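Local coordinates for protein beta-lactamase (Serratia marcescens, PDB 5GS8) that probably catalyses the hydrolysis of beta-lactam antibiotics to substituted beta-amino acids, at residues T48-L53 / A213-S218; S106-S111 / N190-T195. All coordinates share one frame; numbering follows the deposited sequence. Where two conformers were deposited one is given.

In the fold
Both contacts are buried, but interaction 1 sits about 2 Å from the centre of the chain and interaction 2 about 10 Å, measured between centres. The first packs the start of helix 49-64 against strand 212-218, an outermost strand of the five-stranded antiparallel sheet, through lysine methylenes and close backbone, with no hydrogen bond between the segments. The second joins helices 100-109 and 182-193 through a serine bond and small apolar groups, and reaches solvent-facing Glu194 at its margin. Helix 182-193 precedes strand 212-218 along the chain, and the two contacts meet in probable hydrogen bonds of 2.8 Å, Lys50 NZ to Ser111 O and Thr195 OG1 to His214 O. Both touch one sulfate ion.

Interaction 1 (T48-L53 / A213-S218); sequences TYKFHL and AHKTGS. With NA (sodium ion), chain L; SO4 (sulfate ion), chain C.
Lys50 NZ is gripped by Ser47 OG, Ser111 O and Asn113 OD1, with a salt bridge to Glu147, while lower on the same chain Lys50 CB rests 3.8 Å from Lys215 CE. The arrangement is consistent with the class A beta-lactamase active site: Ser47 and Lys50 fit the SxxK motif at a helix start, and Lys215, Thr216 and Gly217 the KTG motif of the neighbouring edge strand. The side chain of Lys50 is extended beyond CG, whereas that of Lys215 bends at chi2 (76°) and chi4 (71°), folding back so that NZ bonds to Thr216 O at 2.9 Å. Lys215 NZ is also hydrogen-bonded to Ser111 OG, and stands 3.5 Å from sulfate O3. Beside the lysines, Thr48 CG2 lies against the strand backbone, 3.6 Å from Lys215 O, and the side-chain-free Gly217 lets its CA come within 4.8 Å of Thr48 CA. Further along the strand, Thr216 OG1, also hydrogen-bonded with Thr197 OG1, makes a short bond of 2.5 Å to sulfate O3, and Ser218 OG donates to O4 at 2.8 Å; the anion probably marks the place of a substrate carboxylate. His214 NE2 binds a sodium ion in its ring plane, 2.8 Å away.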
loop_
_atom_site.group_PDB
_atom_site.type_symbol
_atom_site.label_atom_id
_atom_site.label_comp_id
_atom_site.label_asym_id
_atom_site.label_seq_id
_atom_site.Cartn_x
_atom_site.Cartn_y
_atom_site.Cartn_z
ATOM N N THR A 48 5.056 -7.617 -11.502
ATOM C CA THR A 48 6.154 -8.015 -12.393
ATOM C C THR A 48 6.082 -7.215 -13.688
ATOM O O THR A 48 7.116 -7.000 -14.306
ATOM C CB THR A 48 6.204 -9.528 -12.699
ATOM O OG1 THR A 48 5.010 -9.921 -13.386
ATOM C CG2 THR A 48 6.400 -10.343 -11.407
ATOM N N TYR A 49 4.911 -6.716 -14.076
ATOM C CA TYR A 49 4.823 -5.945 -15.315
ATOM C C TYR A 49 5.385 -4.549 -15.211
ATOM O O TYR A 49 5.482 -3.851 -16.224
ATOM C CB TYR A 49 3.381 -5.945 -15.866
ATOM C CG TYR A 49 2.381 -4.960 -15.305
ATOM C CD1 TYR A 49 2.480 -4.411 -14.029
ATOM C CD2 TYR A 49 1.238 -4.646 -16.036
ATOM C CE1 TYR A 49 1.539 -3.529 -13.534
ATOM C CE2 TYR A 49 0.285 -3.790 -15.551
ATOM C CZ TYR A 49 0.431 -3.220 -14.290
ATOM O OH TYR A 49 -0.519 -2.352 -13.761
ATOM N N LYS A 50 5.866 -4.147 -14.040
ATOM C CA LYS A 50 6.589 -2.873 -13.928
ATOM C C LYS A 50 7.949 -2.973 -14.617
ATOM O O LYS A 50 8.517 -1.949 -14.989
ATOM C CB LYS A 50 6.684 -2.448 -12.457
ATOM C CG LYS A 50 5.310 -2.060 -11.860
ATOM C CD LYS A 50 5.274 -2.008 -10.340
ATOM C CE LYS A 50 3.847 -1.801 -9.822
ATOM N NZ LYS A 50 3.739 -2.000 -8.372
ATOM N N PHE A 51 8.470 -4.197 -14.790
ATOM C CA PHE A 51 9.628 -4.414 -15.665
ATOM C C PHE A 51 9.311 -4.030 -17.112
ATOM O O PHE A 51 10.008 -3.206 -17.702
ATOM C CB PHE A 51 10.125 -5.880 -15.544
ATOM C CG PHE A 51 11.125 -6.260 -16.588
ATOM C CD1 PHE A 51 12.382 -5.672 -16.620
ATOM C CD2 PHE A 51 10.818 -7.198 -17.536
ATOM C CE1 PHE A 51 13.323 -6.093 -17.548
ATOM C CE2 PHE A 51 11.747 -7.596 -18.488
ATOM C CZ PHE A 51 12.991 -7.011 -18.508
ATOM N N HIS A 52 8.193 -4.558 -17.628
ATOM C CA HIS A 52 7.780 -4.304 -19.005
ATOM C C HIS A 52 7.561 -2.803 -19.171
ATOM O O HIS A 52 7.937 -2.197 -20.188
ATOM C CB HIS A 52 6.508 -5.064 -19.317
ATOM C CG HIS A 52 6.582 -6.525 -19.000
ATOM N ND1 HIS A 52 6.847 -6.997 -17.726
ATOM C CD2 HIS A 52 6.319 -7.611 -19.755
ATOM C CE1 HIS A 52 6.776 -8.316 -17.731
ATOM N NE2 HIS A 52 6.502 -8.710 -18.955
ATOM N N LEU A 53 6.897 -2.211 -18.189
ATOM C CA LEU A 53 6.646 -0.762 -18.212
ATOM C C LEU A 53 7.929 0.048 -18.288
ATOM O O LEU A 53 8.034 0.987 -19.080
ATOM C CB LEU A 53 5.848 -0.361 -16.983
ATOM C CG LEU A 53 5.658 1.109 -16.713
ATOM C CD1 LEU A 53 4.881 1.803 -17.806
ATOM C CD2 LEU A 53 4.942 1.282 -15.373
ATOM N N ALA A 213 18.990 -9.837 -10.315
ATOM C CA ALA A 213 18.332 -8.658 -10.900
ATOM C C ALA A 213 16.884 -9.052 -11.114
ATOM O O ALA A 213 16.601 -9.913 -11.934
ATOM C CB ALA A 213 18.978 -8.331 -12.246
ATOM N N HIS A 214 15.982 -8.519 -10.300
ATOM C CA HIS A 214 14.636 -9.076 -10.298
ATOM C C HIS A 214 13.540 -8.088 -10.031
ATOM O O HIS A 214 13.763 -6.973 -9.592
ATOM C CB HIS A 214 14.549 -10.237 -9.303
ATOM C CG HIS A 214 14.564 -9.831 -7.858
ATOM N ND1 HIS A 214 13.466 -9.952 -7.041
ATOM C CD2 HIS A 214 15.533 -9.265 -7.096
ATOM C CE1 HIS A 214 13.750 -9.493 -5.837
ATOM N NE2 HIS A 214 14.999 -9.045 -5.848
ATOM N N LYS A 215 12.324 -8.557 -10.284
ATOM C CA LYS A 215 11.087 -7.813 -10.021
ATOM C C LYS A 215 10.004 -8.727 -9.485
ATOM O O LYS A 215 9.684 -9.730 -10.098
ATOM C CB LYS A 215 10.587 -7.124 -11.288
ATOM C CG LYS A 215 9.335 -6.293 -11.099
ATOM C CD LYS A 215 9.625 -4.969 -10.408
ATOM C CE LYS A 215 8.425 -4.398 -9.670
ATOM N NZ LYS A 215 8.089 -5.173 -8.449
ATOM N N THR A 216 9.477 -8.380 -8.317
ATOM C CA THR A 216 8.442 -9.162 -7.674
ATOM C C THR A 216 7.053 -8.805 -8.215
ATOM O O THR A 216 6.842 -7.755 -8.835
ATOM C CB THR A 216 8.492 -8.889 -6.140
ATOM O OG1 THR A 216 8.408 -7.489 -5.926
ATOM C CG2 THR A 216 9.758 -9.397 -5.598
ATOM N N GLY A 217 6.064 -9.606 -7.852
ATOM C CA GLY A 217 4.660 -9.213 -7.979
ATOM C C GLY A 217 3.849 -9.943 -6.912
ATOM O O GLY A 217 4.102 -11.141 -6.664
ATOM N N SER A 218 2.849 -9.253 -6.383
ATOM C CA SER A 218 2.027 -9.813 -5.274
ATOM C C SER A 218 0.598 -9.288 -5.387
ATOM O O SER A 218 0.385 -8.083 -5.562
ATOM C CB SER A 218 2.559 -9.408 -3.930
ATOM O OG SER A 218 3.941 -9.672 -3.793
HETATM NA NA NA L . 15.390 -8.372 -3.129
HETATM S S SO4 C . 4.853 -6.309 -5.245
HETATM O O1 SO4 C . 3.545 -6.539 -6.031
HETATM O O2 SO4 C . 4.817 -4.859 -4.899
HETATM O O3 SO4 C . 6.023 -6.653 -6.083
HETATM O O4 SO4 C . 4.970 -7.027 -4.041
HETATM O O HOH W 1 17.327 -7.558 -1.176
#

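Interaction 2 (S106-S111 / N190-T195); sequences STVSHS and NTMIET. With NA (sodium ion), chain Q; SO4 (sulfate ion), chain C.
Val108 overlaps the methyl of Thr191, its CB 3.6 Å from Thr191 CG2, and the two side chains cross at about a right angle. Its CG1, anti to the backbone N (chi1 174°), lies 3.7 Å from Thr191 CG2. One residue further, Ser109 OG donates to Thr191 O at 2.7 Å; the donor sits 35° off the carbonyl plane, at a C=O...donor angle of 123°. The same hydroxyl accepts a hydrogen bond from a water, which lies 2.7 Å from Glu194 OE1 and donates to it, so a water bridge ties the exposed carboxylate to the buried serine. The bond from Ser109 OG to Thr191 O joins helices 100-109 and 182-193 just ahead of Ser111, which with Asp112 and Asn113 matches the SDN motif of class A beta-lactamases. Thr195 CA approaches Ser109 O at 3.4 Å in a CA-H...O contact, and the CA atoms of Ser109 and Thr195 lie 3.7 Å apart. The hydroxyl of Thr195 probably hydrogen-bonds to His214 O on strand 212-218, with Met192 O a second acceptor within reach. Beyond it, Ile193 O and Thr195 O bind a sodium ion. At the far end of the other segment, Ser111 OG donates to sulfate O2 at 2.7 Å.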
loop_
_atom_site.group_PDB
_atom_site.type_symbol
_atom_site.label_atom_id
_atom_site.label_comp_id
_atom_site.label_asym_id
_atom_site.label_seq_id
_atom_site.Cartn_x
_atom_site.Cartn_y
_atom_site.Cartn_z
ATOM N N SER A 106 11.928 3.918 -7.957
ATOM C CA SER A 106 10.897 3.571 -6.966
ATOM C C SER A 106 9.911 2.534 -7.494
ATOM O O SER A 106 9.541 1.596 -6.782
ATOM C CB SER A 106 10.136 4.800 -6.547
ATOM O OG SER A 106 9.349 4.458 -5.393
ATOM N N THR A 107 9.561 2.688 -8.762
ATOM C CA THR A 107 8.560 1.784 -9.389
ATOM C C THR A 107 9.107 0.361 -9.522
ATOM O O THR A 107 8.389 -0.621 -9.324
ATOM C CB THR A 107 8.135 2.363 -10.747
ATOM O OG1 THR A 107 7.543 3.667 -10.543
ATOM C CG2 THR A 107 7.127 1.476 -11.411
ATOM N N VAL A 108 10.360 0.229 -9.922
ATOM C CA VAL A 108 10.948 -1.065 -10.162
ATOM C C VAL A 108 11.515 -1.628 -8.873
ATOM O O VAL A 108 11.105 -2.696 -8.406
ATOM C CB VAL A 108 12.036 -1.007 -11.245
ATOM C CG1 VAL A 108 12.748 -2.354 -11.394
ATOM C CG2 VAL A 108 11.438 -0.589 -12.569
ATOM N N SER A 109 12.509 -0.949 -8.306
ATOM C CA SER A 109 13.217 -1.518 -7.114
ATOM C C SER A 109 12.322 -1.623 -5.885
ATOM O O SER A 109 12.517 -2.516 -5.077
ATOM C CB SER A 109 14.454 -0.667 -6.724
ATOM O OG SER A 109 15.305 -0.494 -7.864
ATOM N N HIS A 110 11.413 -0.663 -5.703
ATOM C CA HIS A 110 10.526 -0.643 -4.558
ATOM C C HIS A 110 9.069 -0.911 -4.922
ATOM O O HIS A 110 8.192 -0.813 -4.073
ATOM C CB HIS A 110 10.698 0.697 -3.813
ATOM C CG HIS A 110 11.987 0.823 -3.055
ATOM N ND1 HIS A 110 13.194 1.146 -3.638
ATOM C CD2 HIS A 110 12.249 0.619 -1.741
ATOM C CE1 HIS A 110 14.153 1.110 -2.729
ATOM N NE2 HIS A 110 13.602 0.802 -1.566
ATOM N N SER A 111 8.816 -1.243 -6.175
ATOM C CA SER A 111 7.478 -1.659 -6.615
ATOM C C SER A 111 6.389 -0.615 -6.385
ATOM O O SER A 111 5.201 -0.954 -6.217
ATOM C CB SER A 111 7.097 -2.999 -5.983
ATOM O OG SER A 111 6.217 -3.683 -6.862
ATOM N N ASN A 190 20.867 -2.116 -13.223
ATOM C CA ASN A 190 21.247 -1.706 -11.892
ATOM C C ASN A 190 20.010 -1.604 -11.002
ATOM O O ASN A 190 20.017 -2.066 -9.865
ATOM C CB ASN A 190 21.966 -0.361 -11.931
ATOM C CG ASN A 190 23.430 -0.481 -12.290
ATOM O OD1 ASN A 190 24.088 -1.483 -12.012
ATOM N ND2 ASN A 190 23.956 0.566 -12.892
ATOM N N THR A 191 18.946 -1.034 -11.558
ATOM C CA THR A 191 17.713 -0.828 -10.813
ATOM C C THR A 191 17.110 -2.185 -10.355
ATOM O O THR A 191 16.709 -2.341 -9.171
ATOM C CB THR A 191 16.741 -0.030 -11.678
ATOM O OG1 THR A 191 17.315 1.264 -11.981
ATOM C CG2 THR A 191 15.458 0.179 -10.979
ATOM N N MET A 192 17.192 -3.194 -11.225
ATOM C CA MET A 192 16.714 -4.530 -10.906
ATOM C C MET A 192 17.552 -5.272 -9.898
ATOM O O MET A 192 17.033 -6.030 -9.064
ATOM C CB MET A 192 16.568 -5.343 -12.177
ATOM C CG MET A 192 15.422 -4.826 -13.043
ATOM S SD MET A 192 15.328 -5.665 -14.621
ATOM C CE MET A 192 14.784 -7.307 -14.094
ATOM N N ILE A 193 18.876 -5.008 -9.893
ATOM C CA ILE A 193 19.699 -5.575 -8.839
ATOM C C ILE A 193 19.447 -4.885 -7.485
ATOM O O ILE A 193 19.485 -5.503 -6.416
ATOM C CB ILE A 193 21.202 -5.515 -9.211
ATOM C CG1 ILE A 193 21.469 -6.261 -10.513
ATOM C CG2 ILE A 193 22.041 -5.992 -8.036
ATOM C CD1 ILE A 193 22.862 -6.043 -11.092
ATOM N N GLU A 194 19.120 -3.593 -7.527
ATOM C CA GLU A 194 18.866 -2.791 -6.341
ATOM C C GLU A 194 17.487 -3.102 -5.736
ATOM O O GLU A 194 17.159 -2.563 -4.673
ATOM C CB GLU A 194 18.942 -1.321 -6.746
ATOM C CG GLU A 194 20.384 -0.848 -6.949
ATOM C CD GLU A 194 20.546 0.528 -7.605
ATOM O OE1 GLU A 194 19.559 1.162 -8.012
ATOM O OE2 GLU A 194 21.724 1.002 -7.674
ATOM N N THR A 195 16.664 -3.893 -6.418
ATOM C CA THR A 195 15.360 -4.236 -5.851
ATOM C C THR A 195 15.439 -4.683 -4.399
ATOM O O THR A 195 16.286 -5.542 -4.050
ATOM C CB THR A 195 14.712 -5.338 -6.725
ATOM O OG1 THR A 195 14.434 -4.778 -8.012
ATOM C CG2 THR A 195 13.456 -5.914 -6.090
HETATM NA NA NA Q . 17.790 -7.612 -5.421
HETATM S S SO4 C . 4.853 -6.309 -5.245
HETATM O O1 SO4 C . 3.545 -6.539 -6.031
HETATM O O2 SO4 C . 4.817 -4.859 -4.899
HETATM O O3 SO4 C . 6.023 -6.653 -6.083
HETATM O O4 SO4 C . 4.970 -7.027 -4.041
HETATM O O HOH W 2 16.980 1.666 -7.437
#